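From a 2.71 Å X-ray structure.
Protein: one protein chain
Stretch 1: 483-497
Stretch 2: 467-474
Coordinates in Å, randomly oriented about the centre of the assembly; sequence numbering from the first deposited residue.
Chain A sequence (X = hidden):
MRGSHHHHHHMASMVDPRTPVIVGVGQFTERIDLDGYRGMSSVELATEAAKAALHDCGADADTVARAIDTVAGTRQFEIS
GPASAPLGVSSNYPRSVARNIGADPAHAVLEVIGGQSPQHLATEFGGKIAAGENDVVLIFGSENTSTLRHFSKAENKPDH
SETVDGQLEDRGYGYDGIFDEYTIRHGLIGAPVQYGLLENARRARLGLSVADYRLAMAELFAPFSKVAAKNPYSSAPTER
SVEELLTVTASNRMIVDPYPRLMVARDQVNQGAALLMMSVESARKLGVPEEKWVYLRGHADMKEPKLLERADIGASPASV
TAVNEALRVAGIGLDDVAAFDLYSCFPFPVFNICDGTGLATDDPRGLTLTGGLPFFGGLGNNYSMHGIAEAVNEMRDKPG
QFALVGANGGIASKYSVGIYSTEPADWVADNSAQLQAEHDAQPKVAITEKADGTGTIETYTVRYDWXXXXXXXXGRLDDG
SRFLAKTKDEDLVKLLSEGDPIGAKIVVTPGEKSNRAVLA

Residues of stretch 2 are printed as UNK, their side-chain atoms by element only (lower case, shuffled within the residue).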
# COMPACT_ATOMS: atom_id res chain seq x y z
N PHE A 483 -22.27 -14.28 -3.28
CA PHE A 483 -22.55 -14.42 -1.85
C PHE A 483 -21.28 -14.84 -1.12
O PHE A 483 -20.30 -15.26 -1.72
CB PHE A 483 -23.67 -15.45 -1.59
CG PHE A 483 -23.31 -16.86 -2.00
CD1 PHE A 483 -22.74 -17.74 -1.09
CD2 PHE A 483 -23.51 -17.30 -3.32
CE1 PHE A 483 -22.39 -19.04 -1.48
CE2 PHE A 483 -23.16 -18.58 -3.73
CZ PHE A 483 -22.61 -19.46 -2.82
N LEU A 484 -21.35 -14.75 0.20
CA LEU A 484 -20.30 -15.21 1.10
C LEU A 484 -20.77 -16.44 1.89
O LEU A 484 -21.95 -16.57 2.18
CB LEU A 484 -19.92 -14.08 2.06
CG LEU A 484 -18.88 -13.07 1.62
CD1 LEU A 484 -18.93 -11.93 2.55
CD2 LEU A 484 -17.56 -13.77 1.68
N ALA A 485 -19.84 -17.32 2.23
CA ALA A 485 -20.15 -18.43 3.12
C ALA A 485 -18.96 -18.86 3.97
O ALA A 485 -17.79 -18.74 3.57
CB ALA A 485 -20.71 -19.60 2.35
N LYS A 486 -19.28 -19.34 5.16
CA LYS A 486 -18.32 -19.84 6.11
C LYS A 486 -18.55 -21.34 6.26
O LYS A 486 -19.67 -21.81 6.15
CB LYS A 486 -18.55 -19.14 7.44
CG LYS A 486 -17.39 -19.26 8.41
CD LYS A 486 -17.86 -19.56 9.86
CE LYS A 486 -17.65 -18.36 10.78
NZ LYS A 486 -18.66 -18.31 11.86
N THR A 487 -17.50 -22.10 6.55
CA THR A 487 -17.61 -23.56 6.55
C THR A 487 -16.58 -24.24 7.48
O THR A 487 -15.38 -23.90 7.50
CB THR A 487 -17.59 -24.17 5.07
OG1 THR A 487 -17.94 -25.55 5.08
CG2 THR A 487 -16.24 -24.05 4.41
N LYS A 488 -17.07 -25.19 8.27
CA LYS A 488 -16.18 -26.05 9.04
C LYS A 488 -16.39 -27.51 8.71
O LYS A 488 -15.75 -28.39 9.29
CB LYS A 488 -16.37 -25.84 10.53
CG LYS A 488 -15.98 -24.47 10.93
CD LYS A 488 -15.97 -24.23 12.40
CE LYS A 488 -15.93 -22.73 12.59
NZ LYS A 488 -15.21 -22.33 13.81
N ASP A 489 -17.32 -27.78 7.81
CA ASP A 489 -17.47 -29.10 7.27
C ASP A 489 -16.08 -29.70 6.92
O ASP A 489 -15.32 -29.15 6.14
CB ASP A 489 -18.44 -29.06 6.08
CG ASP A 489 -18.35 -30.28 5.20
OD1 ASP A 489 -18.90 -31.35 5.58
OD2 ASP A 489 -17.74 -30.15 4.12
N GLU A 490 -15.75 -30.81 7.58
CA GLU A 490 -14.51 -31.56 7.36
C GLU A 490 -14.28 -31.85 5.85
O GLU A 490 -13.17 -31.70 5.37
CB GLU A 490 -14.53 -32.81 8.29
CG GLU A 490 -13.47 -33.95 8.07
CD GLU A 490 -13.71 -35.22 8.99
OE1 GLU A 490 -13.31 -35.21 10.18
OE2 GLU A 490 -14.29 -36.24 8.53
N ASP A 491 -15.33 -32.21 5.11
CA ASP A 491 -15.17 -32.58 3.68
C ASP A 491 -14.74 -31.40 2.76
O ASP A 491 -13.79 -31.52 1.97
CB ASP A 491 -16.44 -33.28 3.10
CG ASP A 491 -16.65 -34.72 3.64
OD1 ASP A 491 -15.82 -35.64 3.35
OD2 ASP A 491 -17.68 -34.90 4.35
N LEU A 492 -15.45 -30.28 2.88
CA LEU A 492 -15.23 -29.08 2.09
C LEU A 492 -13.88 -28.44 2.37
O LEU A 492 -13.16 -28.04 1.45
CB LEU A 492 -16.34 -28.07 2.32
CG LEU A 492 -16.46 -26.85 1.40
CD1 LEU A 492 -16.10 -27.13 -0.05
CD2 LEU A 492 -17.80 -26.17 1.47
N VAL A 493 -13.52 -28.37 3.64
CA VAL A 493 -12.26 -27.78 4.06
C VAL A 493 -11.05 -28.58 3.56
O VAL A 493 -10.01 -28.02 3.27
CB VAL A 493 -12.27 -27.55 5.62
CG1 VAL A 493 -10.91 -27.11 6.15
CG2 VAL A 493 -13.32 -26.51 5.99
N LYS A 494 -11.19 -29.88 3.44
CA LYS A 494 -10.13 -30.73 2.89
C LYS A 494 -9.86 -30.34 1.41
O LYS A 494 -8.70 -30.25 1.00
CB LYS A 494 -10.55 -32.21 3.04
CG LYS A 494 -9.53 -33.26 2.66
CD LYS A 494 -9.92 -34.64 3.22
CE LYS A 494 -8.63 -35.46 3.52
NZ LYS A 494 -8.90 -36.89 3.74
N LEU A 495 -10.93 -30.09 0.65
CA LEU A 495 -10.81 -29.65 -0.75
C LEU A 495 -10.16 -28.26 -0.87
O LEU A 495 -9.34 -28.06 -1.76
CB LEU A 495 -12.18 -29.68 -1.47
CG LEU A 495 -12.14 -29.35 -2.97
CD1 LEU A 495 -11.58 -30.50 -3.86
CD2 LEU A 495 -13.50 -28.89 -3.44
N LEU A 496 -10.53 -27.33 0.02
CA LEU A 496 -9.95 -25.97 0.00
C LEU A 496 -8.48 -25.91 0.44
O LEU A 496 -7.70 -25.09 -0.08
CB LEU A 496 -10.77 -24.99 0.84
CG LEU A 496 -12.26 -24.83 0.57
CD1 LEU A 496 -12.93 -23.94 1.60
CD2 LEU A 496 -12.52 -24.30 -0.80
N SER A 497 -8.09 -26.79 1.37
CA SER A 497 -6.72 -26.82 1.88
C SER A 497 -5.74 -27.61 1.02
O SER A 497 -4.56 -27.26 0.93
CB SER A 497 -6.68 -27.40 3.29
OG SER A 497 -7.69 -26.88 4.11
N UNK A 467 -8.88 -23.72 15.07
CA UNK A 467 -9.29 -25.13 15.08
C UNK A 467 -10.78 -25.21 15.44
O UNK A 467 -11.18 -24.70 16.46
o UNK A 467 -7.08 -25.72 15.73
c UNK A 467 -8.45 -25.96 16.03
c UNK A 467 -8.77 -27.47 15.92
N UNK A 468 -11.59 -25.88 14.60
CA UNK A 468 -11.14 -26.54 13.37
C UNK A 468 -10.80 -25.50 12.28
O UNK A 468 -11.26 -24.37 12.35
c UNK A 468 -13.45 -27.05 13.87
c UNK A 468 -13.04 -25.99 14.81
c UNK A 468 -12.32 -27.46 13.00
N UNK A 469 -9.98 -25.88 11.31
CA UNK A 469 -9.69 -25.01 10.17
C UNK A 469 -11.01 -24.53 9.55
O UNK A 469 -11.97 -25.26 9.44
n UNK A 469 -5.57 -26.37 10.82
n UNK A 469 -6.61 -27.00 9.05
c UNK A 469 -6.77 -25.70 10.80
c UNK A 469 -5.50 -27.15 9.76
c UNK A 469 -7.43 -26.09 9.68
c UNK A 469 -8.78 -25.72 9.15
N UNK A 470 -11.04 -23.27 9.15
CA UNK A 470 -12.28 -22.63 8.75
C UNK A 470 -12.14 -22.00 7.37
O UNK A 470 -11.23 -21.21 7.16
c UNK A 470 -12.69 -21.52 9.77
c UNK A 470 -14.02 -20.84 9.41
o UNK A 470 -12.82 -22.09 11.06
N UNK A 471 -13.06 -22.35 6.48
CA UNK A 471 -13.09 -21.84 5.11
C UNK A 471 -14.03 -20.67 4.90
O UNK A 471 -15.11 -20.61 5.45
N UNK A 472 -13.59 -19.71 4.11
CA UNK A 472 -14.44 -18.61 3.71
C UNK A 472 -14.53 -18.69 2.20
O UNK A 472 -13.53 -18.85 1.50
c UNK A 472 -14.82 -16.15 3.76
c UNK A 472 -13.24 -17.25 5.49
c UNK A 472 -13.84 -17.26 4.06
c UNK A 472 -14.14 -16.86 6.61
N UNK A 473 -15.75 -18.58 1.71
CA UNK A 473 -16.00 -18.73 0.30
C UNK A 473 -16.76 -17.52 -0.24
O UNK A 473 -17.67 -17.01 0.40
c UNK A 473 -17.11 -20.24 -1.47
c UNK A 473 -15.99 -21.24 0.57
c UNK A 473 -16.52 -22.59 0.15
c UNK A 473 -16.78 -20.06 0.03
N UNK A 474 -16.35 -17.03 -1.41
CA UNK A 474 -17.22 -16.21 -2.24
C UNK A 474 -17.70 -17.09 -3.37
O UNK A 474 -16.91 -17.69 -4.08
c UNK A 474 -17.37 -14.30 -3.86
c UNK A 474 -16.51 -14.98 -2.81
c UNK A 474 -15.03 -13.08 -2.06
c UNK A 474 -16.15 -13.99 -1.71

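Position 467 carries three side-chain atoms, one carbon bearing an oxygen and a second carbon, and makes no contact with stretch 1. That fork defines a threonine, Thr467.

Position 468 has three carbons that close a ring onto the backbone N, which only proline does. Pro468 follows a cis peptide bond, and its CG lies 4.1 Å from CD of Lys488.

At position 469, one carbon leads to a five-membered ring of three carbons and two nitrogens, the imidazole of His469. Its CB packs 3.9 Å from CG1 of Val493, while the end of the side chain leads away from stretch 1.

Position 470 again shows one carbon carrying an oxygen and a carbon. The oxygen sits 3.0 Å from the backbone O of Pro468 and 3.5 Å from CE of Lys488; the carbon arm is 3.9 Å from CG of Lys486. Valine has the same fork but no oxygen, and a hydroxyl can donate to the Pro468 carbonyl, so this is Thr470, with OG1 as the donor.

Position 471 has no side-chain atoms and is therefore Gly471. The space is occupied: an ideal CB would stand 2.8 Å from CD1 of Leu496 and 3.0 Å from CG2 of Thr487, both clashes. Without it, Leu496 CD1 rests 4.1 Å from Gly471 CA.

Position 472 has four carbons, forked at the first, one arm two carbons long; the short arm lies 4.2 Å from Leu484 CD2. Leucine would fork one carbon later, so this is Ile472.

Position 473 repeats that fork on the other face, the end of its long arm 4.0 Å from Leu492 CD2 and 4.1 Å from Leu496 CD1: Ile473.

Position 474 has the same four carbons, the first of its long arm 3.7 Å from Leu484 CD2. This is Ile474, sharing a face with Ile472 and Leu484.

The contact is an antiparallel strand pair, at 165° between strand directions, with a helix packed on one face. Two residue pairs set the hydrogen-bonded register: Ile473 N donates to Ala485 O (2.8 Å) and Ala485 N to Ile473 O (2.9 Å), while Gly471 N donates to Thr487 O (3.0 Å, 166°) and the return bond from Thr487 N to Gly471 O (3.0 Å, 131°) is weak. The helix of Leu492, Val493 and Leu496 lies over the Gly471 and Ile473 face; Asp489 caps its start, OD2 accepting from Leu492 N at 2.6 Å. Ile473, with 111 Å² covered, is the largest contributor within stretch 2.

Stretch 2 (467-474) TPHTGIII
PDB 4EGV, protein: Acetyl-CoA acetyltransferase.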